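Local structure of microcin B17-processing protein McbB (Escherichia coli str. K-12 substr. MG1655, 6GRH) at residues V135-E146 with N163-Y173. The protein is needed to convert the inactive precursor of the antibiotic peptide microcin B17 into its active form. Residues are numbered along the deposited sequence; the frame is centred on the assembly and turned at random.
Sequences VSDSTLIWLHLE and NPGVAFIQSYY
The hydroxyl OG of S171 is gripped by two rings of the neighbouring strand: W142 NE1 donates to it at 2.9 Å, and H144 ND1 lies 2.7 Å from it in a hydrogen bond whose donor could be either atom. The chi1 of 66° sets OG between backbone N and carbonyl carbon, which turns it back toward strand 139-144. OG lies at the indole edge, in its plane, and W142, H144 and S171 are all buried, so the two ring nitrogens satisfy a hydroxyl inside the protein.

The two strands are the parallel neighbours of a beta-alpha-beta crossover, connected through helix 150-160 and inclined to each other by 18°. Their ladder alternates in the parallel manner: I141 gives its N-H to A167 O and takes that of I169 at its own carbonyl, and L143 repeats this with I169 O and S171 N. V99 and I101 of strand 97-102 bond to the other edge of 139-144, making it an interior strand of the mixed sheet.

On the W142 face of the sheet, I169 CG2 sits 3.5 Å from the centroid of the indole six-membered ring, 2° off its normal, a CH-pi contact. I169 CD1 meets L140 CD1 at 3.8 Å, and helix 236-254 packs on this face through I246, L250 and L253. On the opposite face, where I141 and F168 point, I141 CD1 rests on V166 CG2 at 3.8 Å and also touches F168 CE2, while I141 also meets F160 of the crossover helix.

Beyond S171, the imidazole of H144 and the phenol of Y173 meet rim to rim, steeply turned to each other. One water links the side chains here, 2.8 Å from H144 NE2, bonded also to Y173 OH, itself held by S242, and donating to E146 OE2, the oxygen paired with R239.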
loop_
_atom_site.group_PDB
_atom_site.type_symbol
_atom_site.label_atom_id
_atom_site.label_comp_id
_atom_site.label_asym_id
_atom_site.label_seq_id
_atom_site.Cartn_x
_atom_site.Cartn_y
_atom_site.Cartn_z
ATOM N N VAL B 135 16.858 28.396 20.947
ATOM C CA VAL B 135 17.408 27.030 20.927
ATOM C C VAL B 135 18.836 27.009 20.356
ATOM O O VAL B 135 19.102 27.638 19.337
ATOM C CB VAL B 135 16.517 26.072 20.079
ATOM C CG1 VAL B 135 17.089 24.667 20.062
ATOM C CG2 VAL B 135 15.091 26.043 20.610
ATOM N N SER B 136 19.727 26.250 20.985
ATOM C CA SER B 136 21.126 26.096 20.539
ATOM C C SER B 136 21.340 25.233 19.281
ATOM O O SER B 136 20.424 24.548 18.837
ATOM C CB SER B 136 21.940 25.430 21.654
ATOM O OG SER B 136 21.856 26.171 22.860
ATOM N N ASP B 137 22.586 25.243 18.780
ATOM C CA ASP B 137 23.063 24.349 17.698
ATOM C C ASP B 137 22.847 22.847 17.984
ATOM O O ASP B 137 22.975 22.376 19.122
ATOM C CB ASP B 137 24.574 24.570 17.405
ATOM C CG ASP B 137 24.862 25.869 16.611
ATOM O OD1 ASP B 137 23.974 26.747 16.519
ATOM O OD2 ASP B 137 25.990 26.017 16.068
ATOM N N SER B 138 22.539 22.098 16.923
ATOM C CA SER B 138 22.433 20.653 16.994
ATOM C C SER B 138 21.435 20.162 18.049
ATOM O O SER B 138 21.714 19.214 18.763
ATOM C CB SER B 138 23.808 20.016 17.228
ATOM O OG SER B 138 24.721 20.486 16.268
ATOM N N THR B 139 20.275 20.804 18.119
ATOM C CA THR B 139 19.234 20.446 19.065
ATOM C C THR B 139 18.078 19.778 18.341
ATOM O O THR B 139 17.674 20.248 17.259
ATOM C CB THR B 139 18.702 21.706 19.752
ATOM O OG1 THR B 139 19.777 22.339 20.448
ATOM C CG2 THR B 139 17.582 21.398 20.711
ATOM N N LEU B 140 17.571 18.687 18.917
ATOM C CA LEU B 140 16.299 18.093 18.489
ATOM C C LEU B 140 15.152 18.828 19.188
ATOM O O LEU B 140 15.097 18.896 20.416
ATOM C CB LEU B 140 16.247 16.610 18.813
ATOM C CG LEU B 140 14.979 15.804 18.470
ATOM C CD1 LEU B 140 14.735 15.777 16.975
ATOM C CD2 LEU B 140 15.099 14.401 19.015
ATOM N N ILE B 141 14.251 19.405 18.411
ATOM C CA ILE B 141 13.101 20.097 18.951
ATOM C C ILE B 141 11.873 19.198 18.836
ATOM O O ILE B 141 11.425 18.886 17.711
ATOM C CB ILE B 141 12.855 21.442 18.220
ATOM C CG1 ILE B 141 14.102 22.325 18.302
ATOM C CG2 ILE B 141 11.613 22.123 18.770
ATOM C CD1 ILE B 141 14.006 23.635 17.546
ATOM N N TRP B 142 11.327 18.796 19.984
ATOM C CA TRP B 142 10.085 18.058 20.037
ATOM C C TRP B 142 8.943 19.028 20.302
ATOM O O TRP B 142 8.892 19.645 21.352
ATOM C CB TRP B 142 10.120 16.980 21.135
ATOM C CG TRP B 142 8.984 15.998 20.983
ATOM C CD1 TRP B 142 7.632 16.295 21.011
ATOM C CD2 TRP B 142 9.074 14.600 20.735
ATOM N NE1 TRP B 142 6.898 15.159 20.826
ATOM C CE2 TRP B 142 7.745 14.111 20.621
ATOM C CE3 TRP B 142 10.140 13.705 20.601
ATOM C CZ2 TRP B 142 7.453 12.766 20.376
ATOM C CZ3 TRP B 142 9.861 12.369 20.351
ATOM C CH2 TRP B 142 8.519 11.913 20.237
ATOM N N LEU B 143 8.023 19.170 19.335
ATOM C CA LEU B 143 6.848 20.015 19.507
ATOM C C LEU B 143 5.625 19.145 19.748
ATOM O O LEU B 143 5.241 18.396 18.866
ATOM C CB LEU B 143 6.653 20.882 18.282
ATOM C CG LEU B 143 5.403 21.749 18.168
ATOM C CD1 LEU B 143 5.274 22.751 19.311
ATOM C CD2 LEU B 143 5.435 22.466 16.813
ATOM N N HIS B 144 5.017 19.252 20.928
ATOM C CA HIS B 144 3.876 18.428 21.285
ATOM C C HIS B 144 2.681 19.346 21.496
ATOM O O HIS B 144 2.726 20.224 22.352
ATOM C CB HIS B 144 4.160 17.601 22.536
ATOM C CG HIS B 144 2.974 16.851 23.039
ATOM N ND1 HIS B 144 2.469 15.752 22.385
ATOM C CD2 HIS B 144 2.151 17.082 24.082
ATOM C CE1 HIS B 144 1.402 15.317 23.033
ATOM N NE2 HIS B 144 1.208 16.084 24.087
ATOM N N LEU B 145 1.603 19.102 20.739
ATOM C CA LEU B 145 0.377 19.896 20.813
ATOM C C LEU B 145 -0.866 19.055 21.122
ATOM O O LEU B 145 -1.183 18.123 20.367
ATOM C CB LEU B 145 0.156 20.621 19.488
ATOM C CG LEU B 145 1.250 21.619 19.105
ATOM C CD1 LEU B 145 0.985 22.214 17.732
ATOM C CD2 LEU B 145 1.349 22.720 20.148
ATOM N N GLU B 146 -1.547 19.364 22.225
ATOM C CA GLU B 146 -2.919 18.895 22.463
ATOM C C GLU B 146 -3.932 19.689 21.653
ATOM O O GLU B 146 -4.870 19.125 21.084
ATOM C CB GLU B 146 -3.292 18.952 23.952
ATOM C CG GLU B 146 -2.734 17.789 24.722
ATOM C CD GLU B 146 -3.327 17.550 26.103
ATOM O OE1 GLU B 146 -4.398 18.088 26.468
ATOM O OE2 GLU B 146 -2.693 16.748 26.805
ATOM N N ASN B 163 18.655 26.977 12.194
ATOM C CA ASN B 163 19.627 26.657 13.255
ATOM C C ASN B 163 20.502 25.512 12.757
ATOM O O ASN B 163 19.965 24.470 12.336
ATOM C CB ASN B 163 18.959 26.243 14.561
ATOM C CG ASN B 163 18.387 27.408 15.340
ATOM O OD1 ASN B 163 18.112 28.461 14.811
ATOM N ND2 ASN B 163 18.179 27.187 16.632
ATOM N N PRO B 164 21.833 25.695 12.774
ATOM C CA PRO B 164 22.762 24.621 12.391
ATOM C C PRO B 164 22.487 23.294 13.118
ATOM O O PRO B 164 22.357 23.265 14.342
ATOM C CB PRO B 164 24.124 25.171 12.807
ATOM C CG PRO B 164 23.972 26.660 12.780
ATOM C CD PRO B 164 22.549 26.939 13.150
ATOM N N GLY B 165 22.340 22.217 12.357
ATOM C CA GLY B 165 22.146 20.887 12.920
ATOM C C GLY B 165 20.800 20.596 13.564
ATOM O O GLY B 165 20.648 19.549 14.180
ATOM N N VAL B 166 19.824 21.486 13.406
ATOM C CA VAL B 166 18.519 21.328 14.044
ATOM C C VAL B 166 17.775 20.141 13.434
ATOM O O VAL B 166 18.060 19.738 12.307
ATOM C CB VAL B 166 17.673 22.603 13.875
ATOM C CG1 VAL B 166 17.188 22.800 12.439
ATOM C CG2 VAL B 166 16.507 22.639 14.832
ATOM N N ALA B 167 16.867 19.568 14.200
ATOM C CA ALA B 167 15.840 18.675 13.686
ATOM C C ALA B 167 14.590 18.859 14.536
ATOM O O ALA B 167 14.654 19.385 15.642
ATOM C CB ALA B 167 16.294 17.223 13.694
ATOM N N PHE B 168 13.458 18.434 13.992
ATOM C CA PHE B 168 12.173 18.575 14.648
ATOM C C PHE B 168 11.447 17.251 14.662
ATOM O O PHE B 168 11.549 16.461 13.689
ATOM C CB PHE B 168 11.258 19.555 13.902
ATOM C CG PHE B 168 11.853 20.908 13.656
ATOM C CD1 PHE B 168 12.739 21.115 12.599
ATOM C CD2 PHE B 168 11.514 21.966 14.452
ATOM C CE1 PHE B 168 13.272 22.365 12.342
ATOM C CE2 PHE B 168 12.031 23.226 14.210
ATOM C CZ PHE B 168 12.906 23.427 13.145
ATOM N N ILE B 169 10.666 17.053 15.729
ATOM C CA ILE B 169 9.647 16.009 15.787
ATOM C C ILE B 169 8.410 16.725 16.243
ATOM O O ILE B 169 8.508 17.644 17.043
ATOM C CB ILE B 169 10.022 14.900 16.785
ATOM C CG1 ILE B 169 11.179 14.109 16.196
ATOM C CG2 ILE B 169 8.836 13.968 17.060
ATOM C CD1 ILE B 169 11.900 13.238 17.182
ATOM N N GLN B 170 7.272 16.354 15.676
ATOM C CA GLN B 170 5.995 16.930 16.036
ATOM C C GLN B 170 5.071 15.836 16.463
ATOM O O GLN B 170 4.997 14.795 15.788
ATOM C CB GLN B 170 5.342 17.666 14.864
ATOM C CG GLN B 170 6.167 18.752 14.205
ATOM C CD GLN B 170 7.249 18.266 13.248
ATOM O OE1 GLN B 170 8.282 18.915 13.124
ATOM N NE2 GLN B 170 7.002 17.197 12.531
ATOM N N SER B 171 4.319 16.085 17.527
ATOM C CA SER B 171 3.313 15.135 17.988
ATOM C C SER B 171 1.997 15.836 18.310
ATOM O O SER B 171 1.964 16.982 18.713
ATOM C CB SER B 171 3.844 14.294 19.163
ATOM O OG SER B 171 4.085 15.076 20.306
ATOM N N TYR B 172 0.900 15.146 18.046
ATOM C CA TYR B 172 -0.434 15.753 18.005
ATOM C C TYR B 172 -1.453 14.607 17.856
ATOM O O TYR B 172 -1.068 13.444 17.654
ATOM C CB TYR B 172 -0.542 16.778 16.833
ATOM C CG TYR B 172 -0.161 16.192 15.508
ATOM C CD1 TYR B 172 1.165 16.115 15.117
ATOM C CD2 TYR B 172 -1.122 15.626 14.679
ATOM C CE1 TYR B 172 1.530 15.541 13.921
ATOM C CE2 TYR B 172 -0.770 15.040 13.484
ATOM C CZ TYR B 172 0.543 14.998 13.108
ATOM O OH TYR B 172 0.896 14.393 11.948
ATOM N N TYR B 173 -2.730 14.949 17.963
ATOM C CA TYR B 173 -3.804 13.994 17.958
ATOM C C TYR B 173 -4.671 14.210 16.735
ATOM O O TYR B 173 -4.911 15.324 16.329
ATOM C CB TYR B 173 -4.612 14.090 19.244
ATOM C CG TYR B 173 -3.762 13.824 20.466
ATOM C CD1 TYR B 173 -3.641 12.539 20.993
ATOM C CD2 TYR B 173 -3.038 14.862 21.079
ATOM C CE1 TYR B 173 -2.847 12.290 22.114
ATOM C CE2 TYR B 173 -2.240 14.630 22.196
ATOM C CZ TYR B 173 -2.141 13.329 22.710
ATOM O OH TYR B 173 -1.338 13.103 23.805
HETATM O O HOH W 1 19.705 23.242 16.477
HETATM O O HOH W 2 -0.938 15.146 25.564
HETATM O O HOH W 3 -3.256 17.774 18.719
#